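Local coordinates for protein GCN5-related N-acetyltransferase (Kribbella flavida, PDB 4MY0) that binds acetyl-coenzyme A and probably transfers its acetyl group to an amine, perhaps that of an aminoglycoside, as a GNAT-family acetyltransferase, at residues C[73-78]-C[183-188]; C[304-309]-C[339-344]. All coordinates share one frame; numbering follows the deposited sequence. Where two conformers were deposited one is given.

Interaction 1 of 2, residues C[73-78]-C[183-188]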
ATOM      1  N   GLN C  73      19.256 -32.165 -16.103  1.00 24.81           N
ATOM      2  CA  GLN C  73      18.538 -31.945 -14.849  1.00 23.42           C
ATOM      3  C   GLN C  73      18.918 -33.029 -13.858  1.00 28.24           C
ATOM      4  O   GLN C  73      18.989 -34.214 -14.202  1.00 24.59           O
ATOM      5  CB  GLN C  73      17.022 -31.894 -15.057  1.00 22.34           C
ATOM      6  CG  GLN C  73      16.271 -31.285 -13.865  1.00 26.47           C
ATOM      7  CD  GLN C  73      14.769 -31.295 -14.054  1.00 28.11           C
ATOM      8  OE1 GLN C  73      14.230 -32.150 -14.752  1.00 28.65           O
ATOM      9  NE2 GLN C  73      14.086 -30.338 -13.433  1.00 24.65           N
ATOM     10  N   TRP C  74      19.199 -32.619 -12.629  1.00 24.59           N
ATOM     11  CA  TRP C  74      19.591 -33.578 -11.605  1.00 29.18           C
ATOM     12  C   TRP C  74      18.372 -34.388 -11.187  1.00 29.33           C
ATOM     13  O   TRP C  74      17.301 -33.824 -10.958  1.00 26.01           O
ATOM     14  CB  TRP C  74      20.158 -32.843 -10.393  1.00 26.13           C
ATOM     15  CG  TRP C  74      21.554 -32.308 -10.604  1.00 27.05           C
ATOM     16  CD1 TRP C  74      21.909 -31.044 -10.993  1.00 27.01           C
ATOM     17  CD2 TRP C  74      22.778 -33.031 -10.421  1.00 28.34           C
ATOM     18  NE1 TRP C  74      23.281 -30.942 -11.060  1.00 28.24           N
ATOM     19  CE2 TRP C  74      23.839 -32.147 -10.712  1.00 29.06           C
ATOM     20  CE3 TRP C  74      23.077 -34.344 -10.040  1.00 29.07           C
ATOM     21  CZ2 TRP C  74      25.178 -32.535 -10.640  1.00 30.49           C
ATOM     22  CZ3 TRP C  74      24.407 -34.726  -9.956  1.00 30.44           C
ATOM     23  CH2 TRP C  74      25.443 -33.826 -10.256  1.00 31.14           C
ATOM     24  N   TRP C  75      18.530 -35.708 -11.111  1.00 25.70           N
ATOM     25  CA  TRP C  75      17.496 -36.552 -10.520  1.00 27.43           C
ATOM     26  C   TRP C  75      18.137 -37.644  -9.684  1.00 28.78           C
ATOM     27  O   TRP C  75      18.876 -38.503 -10.211  1.00 27.99           O
ATOM     28  CB  TRP C  75      16.566 -37.130 -11.592  1.00 26.58           C
ATOM     29  CG  TRP C  75      15.596 -36.100 -12.117  1.00 26.72           C
ATOM     30  CD1 TRP C  75      15.662 -35.447 -13.319  1.00 23.31           C
ATOM     31  CD2 TRP C  75      14.437 -35.586 -11.444  1.00 23.72           C
ATOM     32  NE1 TRP C  75      14.604 -34.575 -13.440  1.00 23.65           N
ATOM     33  CE2 TRP C  75      13.840 -34.635 -12.299  1.00 24.31           C
ATOM     34  CE3 TRP C  75      13.842 -35.841 -10.205  1.00 23.76           C
ATOM     35  CZ2 TRP C  75      12.675 -33.938 -11.953  1.00 21.76           C
ATOM     36  CZ3 TRP C  75      12.685 -35.137  -9.857  1.00 23.17           C
ATOM     37  CH2 TRP C  75      12.116 -34.204 -10.728  1.00 25.64           C
ATOM     38  N   GLY C  76      17.877 -37.591  -8.375  1.00 27.32           N
ATOM     39  CA  GLY C  76      18.511 -38.494  -7.425  1.00 28.63           C
ATOM     40  C   GLY C  76      20.020 -38.477  -7.528  1.00 29.47           C
ATOM     41  O   GLY C  76      20.670 -39.521  -7.447  1.00 30.50           O
ATOM     42  N   GLY C  77      20.598 -37.295  -7.723  1.00 29.58           N
ATOM     43  CA  GLY C  77      22.048 -37.187  -7.754  1.00 31.47           C
ATOM     44  C   GLY C  77      22.723 -37.650  -9.043  1.00 31.39           C
ATOM     45  O   GLY C  77      23.937 -37.842  -9.068  1.00 31.45           O
ATOM     46  N   ARG C  78      21.947 -37.823 -10.113  1.00 30.85           N
ATOM     47  CA  ARG C  78      22.530 -38.042 -11.439  1.00 33.00           C
ATOM     48  C   ARG C  78      21.988 -37.031 -12.464  1.00 30.93           C
ATOM     49  O   ARG C  78      20.869 -36.525 -12.320  1.00 27.33           O
ATOM     50  CB  ARG C  78      22.307 -39.484 -11.911  1.00 32.79           C
ATOM     51  CG  ARG C  78      22.997 -40.536 -11.040  1.00 38.06           C
ATOM     52  CD  ARG C  78      23.572 -41.682 -11.877  1.00 43.72           C
ATOM     53  NE  ARG C  78      22.539 -42.573 -12.392  1.00 46.45           N
ATOM     54  CZ  ARG C  78      22.570 -43.156 -13.592  1.00 45.79           C
ATOM     55  NH1 ARG C  78      23.577 -42.938 -14.428  1.00 43.99           N
ATOM     56  NH2 ARG C  78      21.579 -43.951 -13.964  1.00 44.89           N
ATOM     57  N   ARG C 183      22.233 -36.407  -3.326  1.00 39.20           N
ATOM     58  CA  ARG C 183      21.276 -37.030  -4.250  1.00 36.24           C
ATOM     59  C   ARG C 183      20.185 -36.049  -4.657  1.00 33.08           C
ATOM     60  O   ARG C 183      18.997 -36.382  -4.657  1.00 27.61           O
ATOM     61  CB  ARG C 183      20.656 -38.290  -3.644  1.00 32.87           C
ATOM     62  CG  ARG C 183      21.613 -39.460  -3.594  1.00 42.94           C
ATOM     63  CD  ARG C 183      21.169 -40.454  -2.554  1.00 47.50           C
ATOM     64  NE  ARG C 183      22.055 -40.435  -1.397  1.00 55.46           N
ATOM     65  CZ  ARG C 183      21.722 -39.979  -0.195  1.00 56.79           C
ATOM     66  NH1 ARG C 183      20.503 -39.504   0.030  1.00 54.61           N
ATOM     67  NH2 ARG C 183      22.613 -40.008   0.790  1.00 59.50           N
ATOM     68  N   ALA C 184      20.600 -34.834  -4.995  1.00 33.32           N
ATOM     69  CA  ALA C 184      19.664 -33.758  -5.281  1.00 31.66           C
ATOM     70  C   ALA C 184      18.841 -34.037  -6.537  1.00 30.01           C
ATOM     71  O   ALA C 184      19.283 -34.752  -7.445  1.00 28.82           O
ATOM     72  CB  ALA C 184      20.412 -32.446  -5.421  1.00 31.99           C
ATOM     73  N   SER C 185      17.649 -33.449  -6.591  1.00 26.43           N
ATOM     74  CA  SER C 185      16.769 -33.606  -7.742  1.00 24.80           C
ATOM     75  C   SER C 185      16.191 -32.259  -8.135  1.00 24.98           C
ATOM     76  O   SER C 185      15.944 -31.402  -7.273  1.00 24.78           O
ATOM     77  CB  SER C 185      15.620 -34.566  -7.404  1.00 24.89           C
ATOM     78  OG  SER C 185      16.070 -35.908  -7.317  1.00 31.03           O
ATOM     79  N   GLY C 186      15.961 -32.075  -9.430  1.00 23.24           N
ATOM     80  CA  GLY C 186      15.237 -30.907  -9.901  1.00 19.45           C
ATOM     81  C   GLY C 186      16.145 -29.849 -10.495  1.00 23.98           C
ATOM     82  O   GLY C 186      15.774 -29.187 -11.464  1.00 24.92           O
ATOM     83  N   LEU C 187      17.340 -29.696  -9.929  1.00 26.37           N
ATOM     84  CA  LEU C 187      18.236 -28.599 -10.315  1.00 23.99           C
ATOM     85  C   LEU C 187      18.702 -28.627 -11.779  1.00 26.55           C
ATOM     86  O   LEU C 187      18.975 -29.696 -12.335  1.00 26.79           O
ATOM     87  CB  LEU C 187      19.434 -28.577  -9.368  1.00 22.53           C
ATOM     88  CG  LEU C 187      18.979 -28.195  -7.963  1.00 28.79           C
ATOM     89  CD1 LEU C 187      19.368 -29.225  -6.927  1.00 27.64           C
ATOM     90  CD2 LEU C 187      19.519 -26.823  -7.604  1.00 31.15           C
ATOM     91  N   LEU C 188      18.800 -27.446 -12.393  1.00 26.38           N
ATOM     92  CA  LEU C 188      19.295 -27.333 -13.765  1.00 28.00           C
ATOM     93  C   LEU C 188      20.817 -27.473 -13.833  1.00 28.35           C
ATOM     94  O   LEU C 188      21.532 -27.026 -12.933  1.00 27.01           O
ATOM     95  CB  LEU C 188      18.912 -25.987 -14.380  1.00 28.70           C
ATOM     96  CG  LEU C 188      17.447 -25.615 -14.576  1.00 32.46           C
ATOM     97  CD1 LEU C 188      17.331 -24.270 -15.272  1.00 28.54           C
ATOM     98  CD2 LEU C 188      16.767 -26.680 -15.378  1.00 32.84           C
TER
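A type I' beta turn from Trp75 to Arg78, closing the hairpin of strands 61-75 and 78-90, docks against the loop that leads from helix 168-182 to strand 188-189. The two segments run antiparallel, and five hydrogen bonds cross between them. At one end Trp74 N donates to Leu187 O at 2.9 Å, nearly straight (169°) and in the carbonyl plane. In return Gly186 N gives its hydrogen to Trp74 O over 2.7 Å, approaching from above that carbonyl plane. Both N-H groups of the turn glycines are also satisfied: Gly76 N reaches Ser185 OG (2.7 Å, 173°), while Gly77 N takes Ala184 O at 2.9 Å. With OG anti to its carbonyl carbon and beside its own N, Ser185 presents that oxygen to Gly76 N, while its CB lies obliquely by Trp75 CE3. Gly186 N, although bonded to Trp74 O, lies over the centre of one face of this indole.

The side chain of Gln73 is extended, with CG anti to the backbone N (chi1 -164°), so the amide ends between two partners. The CB of Trp74 points toward the loop, and the side chain crosses Leu187 obliquely, CD1 near its CB; the ring meets His179 of helix 168-182 edge-to-face. A CB on Gly77 would clash with Arg183, the first residue after that helix, with positive phi; beyond it, Asp378 of the second subunit forms a long, weak ion pair with Arg183. The amide of Gln73 uses both ends: NE2 donates to Gly186 O at 2.8 Å, and OE1 receives Trp75 NE1 from above its carbonyl plane, also at 2.8 Å.

Interaction 2 of 2, residues C[304-309]-C[339-344]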
ATOM      1  N   VAL C 304       8.212 -53.908  -9.763  1.00 31.69           N
ATOM      2  CA  VAL C 304       6.820 -53.491  -9.884  1.00 40.01           C
ATOM      3  C   VAL C 304       6.475 -53.276 -11.344  1.00 37.90           C
ATOM      4  O   VAL C 304       7.257 -52.670 -12.080  1.00 38.52           O
ATOM      5  CB  VAL C 304       6.583 -52.127  -9.174  1.00 42.82           C
ATOM      6  CG1 VAL C 304       5.164 -51.650  -9.395  1.00 40.87           C
ATOM      7  CG2 VAL C 304       6.868 -52.224  -7.689  1.00 49.06           C
ATOM      8  N   ASP C 305       5.304 -53.741 -11.764  1.00 33.73           N
ATOM      9  CA  ASP C 305       4.828 -53.426 -13.113  1.00 33.96           C
ATOM     10  C   ASP C 305       4.105 -52.073 -13.177  1.00 34.75           C
ATOM     11  O   ASP C 305       3.460 -51.650 -12.213  1.00 34.31           O
ATOM     12  CB  ASP C 305       3.931 -54.550 -13.651  1.00 34.04           C
ATOM     13  CG  ASP C 305       4.731 -55.700 -14.279  1.00 37.93           C
ATOM     14  OD1 ASP C 305       5.960 -55.789 -14.043  1.00 37.13           O
ATOM     15  OD2 ASP C 305       4.125 -56.524 -15.007  1.00 37.33           O
ATOM     16  N   LEU C 306       4.237 -51.394 -14.316  1.00 34.72           N
ATOM     17  CA  LEU C 306       3.521 -50.153 -14.587  1.00 36.62           C
ATOM     18  C   LEU C 306       2.823 -50.294 -15.931  1.00 35.44           C
ATOM     19  O   LEU C 306       3.427 -50.769 -16.899  1.00 33.34           O
ATOM     20  CB  LEU C 306       4.496 -48.983 -14.676  1.00 34.66           C
ATOM     21  CG  LEU C 306       5.396 -48.751 -13.474  1.00 40.41           C
ATOM     22  CD1 LEU C 306       6.301 -47.555 -13.723  1.00 38.62           C
ATOM     23  CD2 LEU C 306       4.546 -48.547 -12.218  1.00 41.89           C
ATOM     24  N   LEU C 307       1.561 -49.885 -15.993  1.00 28.59           N
ATOM     25  CA  LEU C 307       0.854 -49.822 -17.267  1.00 30.26           C
ATOM     26  C   LEU C 307       0.768 -48.357 -17.681  1.00 31.05           C
ATOM     27  O   LEU C 307       0.091 -47.560 -17.033  1.00 31.24           O
ATOM     28  CB  LEU C 307      -0.543 -50.449 -17.171  1.00 28.44           C
ATOM     29  CG  LEU C 307      -1.353 -50.399 -18.467  1.00 34.87           C
ATOM     30  CD1 LEU C 307      -0.594 -51.100 -19.602  1.00 36.80           C
ATOM     31  CD2 LEU C 307      -2.731 -51.003 -18.283  1.00 34.02           C
ATOM     32  N   ILE C 308       1.485 -47.999 -18.741  1.00 29.73           N
ATOM     33  CA  ILE C 308       1.546 -46.608 -19.183  1.00 30.04           C
ATOM     34  C   ILE C 308       0.614 -46.365 -20.367  1.00 32.60           C
ATOM     35  O   ILE C 308       0.710 -47.035 -21.399  1.00 32.94           O
ATOM     36  CB  ILE C 308       2.987 -46.212 -19.589  1.00 27.73           C
ATOM     37  CG1 ILE C 308       3.934 -46.281 -18.385  1.00 27.33           C
ATOM     38  CG2 ILE C 308       3.011 -44.815 -20.218  1.00 27.08           C
ATOM     39  CD1 ILE C 308       5.421 -46.090 -18.763  1.00 25.12           C
ATOM     40  N   ASP C 309      -0.285 -45.404 -20.206  1.00 31.78           N
ATOM     41  CA  ASP C 309      -1.195 -44.990 -21.266  1.00 35.96           C
ATOM     42  C   ASP C 309      -0.758 -43.605 -21.759  1.00 37.52           C
ATOM     43  O   ASP C 309      -1.209 -42.589 -21.219  1.00 37.11           O
ATOM     44  CB  ASP C 309      -2.622 -44.926 -20.697  1.00 41.85           C
ATOM     45  CG  ASP C 309      -3.635 -44.383 -21.689  1.00 48.88           C
ATOM     46  OD1 ASP C 309      -4.661 -43.824 -21.244  1.00 50.94           O
ATOM     47  OD2 ASP C 309      -3.413 -44.516 -22.912  1.00 50.96           O
ATOM     48  N   ASP C 339      -3.634 -57.478 -12.322  1.00 46.39           N
ATOM     49  CA  ASP C 339      -3.846 -56.122 -11.808  1.00 48.33           C
ATOM     50  C   ASP C 339      -2.546 -55.319 -11.795  1.00 44.06           C
ATOM     51  O   ASP C 339      -1.484 -55.827 -11.417  1.00 44.01           O
ATOM     52  CB  ASP C 339      -4.488 -56.144 -10.411  1.00 54.34           C
ATOM     53  CG  ASP C 339      -4.809 -54.736  -9.881  1.00 61.50           C
ATOM     54  OD1 ASP C 339      -5.107 -53.823 -10.690  1.00 57.58           O
ATOM     55  OD2 ASP C 339      -4.769 -54.551  -8.643  1.00 67.60           O
ATOM     56  N   VAL C 340      -2.629 -54.066 -12.220  1.00 36.40           N
ATOM     57  CA  VAL C 340      -1.425 -53.268 -12.378  1.00 33.66           C
ATOM     58  C   VAL C 340      -1.738 -51.802 -12.144  1.00 34.90           C
ATOM     59  O   VAL C 340      -2.831 -51.330 -12.484  1.00 35.63           O
ATOM     60  CB  VAL C 340      -0.791 -53.485 -13.786  1.00 30.07           C
ATOM     61  CG1 VAL C 340      -1.770 -53.092 -14.888  1.00 29.72           C
ATOM     62  CG2 VAL C 340       0.544 -52.724 -13.934  1.00 32.58           C
ATOM     63  N   LEU C 341      -0.789 -51.090 -11.541  1.00 31.80           N
ATOM     64  CA  LEU C 341      -0.887 -49.645 -11.442  1.00 36.54           C
ATOM     65  C   LEU C 341      -0.923 -49.057 -12.860  1.00 36.51           C
ATOM     66  O   LEU C 341      -0.019 -49.306 -13.671  1.00 38.10           O
ATOM     67  CB  LEU C 341       0.306 -49.082 -10.671  1.00 38.30           C
ATOM     68  CG  LEU C 341       0.280 -47.559 -10.506  1.00 41.23           C
ATOM     69  CD1 LEU C 341      -0.484 -47.226  -9.258  1.00 37.96           C
ATOM     70  CD2 LEU C 341       1.673 -46.974 -10.457  1.00 43.88           C
ATOM     71  N   GLN C 342      -1.959 -48.276 -13.144  0.54 32.04           N
ATOM     72  CA  GLN C 342      -2.134 -47.655 -14.457  0.54 31.57           C
ATOM     73  C   GLN C 342      -1.946 -46.144 -14.353  0.54 30.56           C
ATOM     74  O   GLN C 342      -2.473 -45.513 -13.436  0.54 29.39           O
ATOM     75  CB  GLN C 342      -3.529 -47.979 -14.995  0.54 32.58           C
ATOM     76  CG  GLN C 342      -3.810 -49.475 -15.068  0.54 35.46           C
ATOM     77  CD  GLN C 342      -5.237 -49.835 -14.700  0.54 40.06           C
ATOM     78  OE1 GLN C 342      -6.171 -49.091 -14.981  0.54 42.09           O
ATOM     79  NE2 GLN C 342      -5.408 -50.986 -14.069  0.54 29.77           N
ATOM     80  N   LEU C 343      -1.179 -45.569 -15.277  1.00 31.64           N
ATOM     81  CA  LEU C 343      -0.953 -44.117 -15.295  1.00 32.31           C
ATOM     82  C   LEU C 343      -0.854 -43.548 -16.698  1.00 30.73           C
ATOM     83  O   LEU C 343      -0.443 -44.237 -17.632  1.00 29.00           O
ATOM     84  CB  LEU C 343       0.305 -43.709 -14.527  1.00 35.86           C
ATOM     85  CG  LEU C 343       1.339 -44.675 -13.963  1.00 39.96           C
ATOM     86  CD1 LEU C 343       2.018 -45.473 -15.048  1.00 39.95           C
ATOM     87  CD2 LEU C 343       2.364 -43.874 -13.168  1.00 35.91           C
ATOM     88  N   GLY C 344      -1.231 -42.282 -16.834  1.00 23.35           N
ATOM     89  CA  GLY C 344      -1.038 -41.559 -18.077  1.00 24.25           C
ATOM     90  C   GLY C 344       0.281 -40.819 -17.981  1.00 24.61           C
ATOM     91  O   GLY C 344       1.044 -41.047 -17.037  1.00 23.13           O
TER
HETATM   92  O   HOH W   1       1.513 -52.376 -10.496  1.00 41.91           O
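Three backbone hydrogen bonds join strand 304-309 to strand 341-344 in parallel. Leu307 spans the pairing: its N donates to Leu341 O at 2.9 Å, nearly along the C=O axis, and its O accepts from Leu343 N at the same length. Asp309 N then reaches Leu343 O at 2.8 Å (175°). Upstream a water takes over, donating to Asp305 O and accepting from Leu341 N at 2.8 Å.

On the buried face, Leu306 and Leu341 lie side by side, their CD2 methyls 3.7 Å apart. Leu343, with an unusual chi1 of 8° that nearly eclipses CG with N, extends CD1 to Ile308 CG1 at 3.9 Å. On the other face, Leu307 CD2 runs alongside Gln342 CG.

Val340 fits beside the water-bridged end, its CG1 in the crowded position between N and the carbonyl carbon (chi1 60°) and touching Leu307 CB at 3.7 Å. CG2 lies against Asp305 O and Leu307 N. An alanine here would remove both methyls and would probably loosen the packing on Leu307 and beside the water bridge.

Further out, Asp305 is anchored by salt bridges to Arg319 and Arg336, and Leu377 of helix 371-380 packs on Leu306 and Leu341. Gly344 is the N-cap of helix 345-352, so the strand passes directly into a helix, in a mixed sheet backed by helices consistent with the sterol carrier protein fold.

In the fold
Both segments of interaction 1 come earlier in the chain than either segment of interaction 2. Their centres are 25 Å apart and their nearest atoms about 14 Å, so they do not touch. Interaction 1 joins the two GNAT-domain regions of the chain, its centre about 10 Å from the centre of the chain, whereas interaction 2, with its centre about 26 Å from that point, is internal to the sterol carrier protein-like region. One ring contact connects the two regions: Tyr352, at the end of helix 345-352 that follows 339-344, meets Trp75 edge-to-face. Both contacts lie away from the acetyl-CoA sites, although strand 78-90, which leaves the turn of interaction 1, carries the cofactor-binding Val88 and Val90.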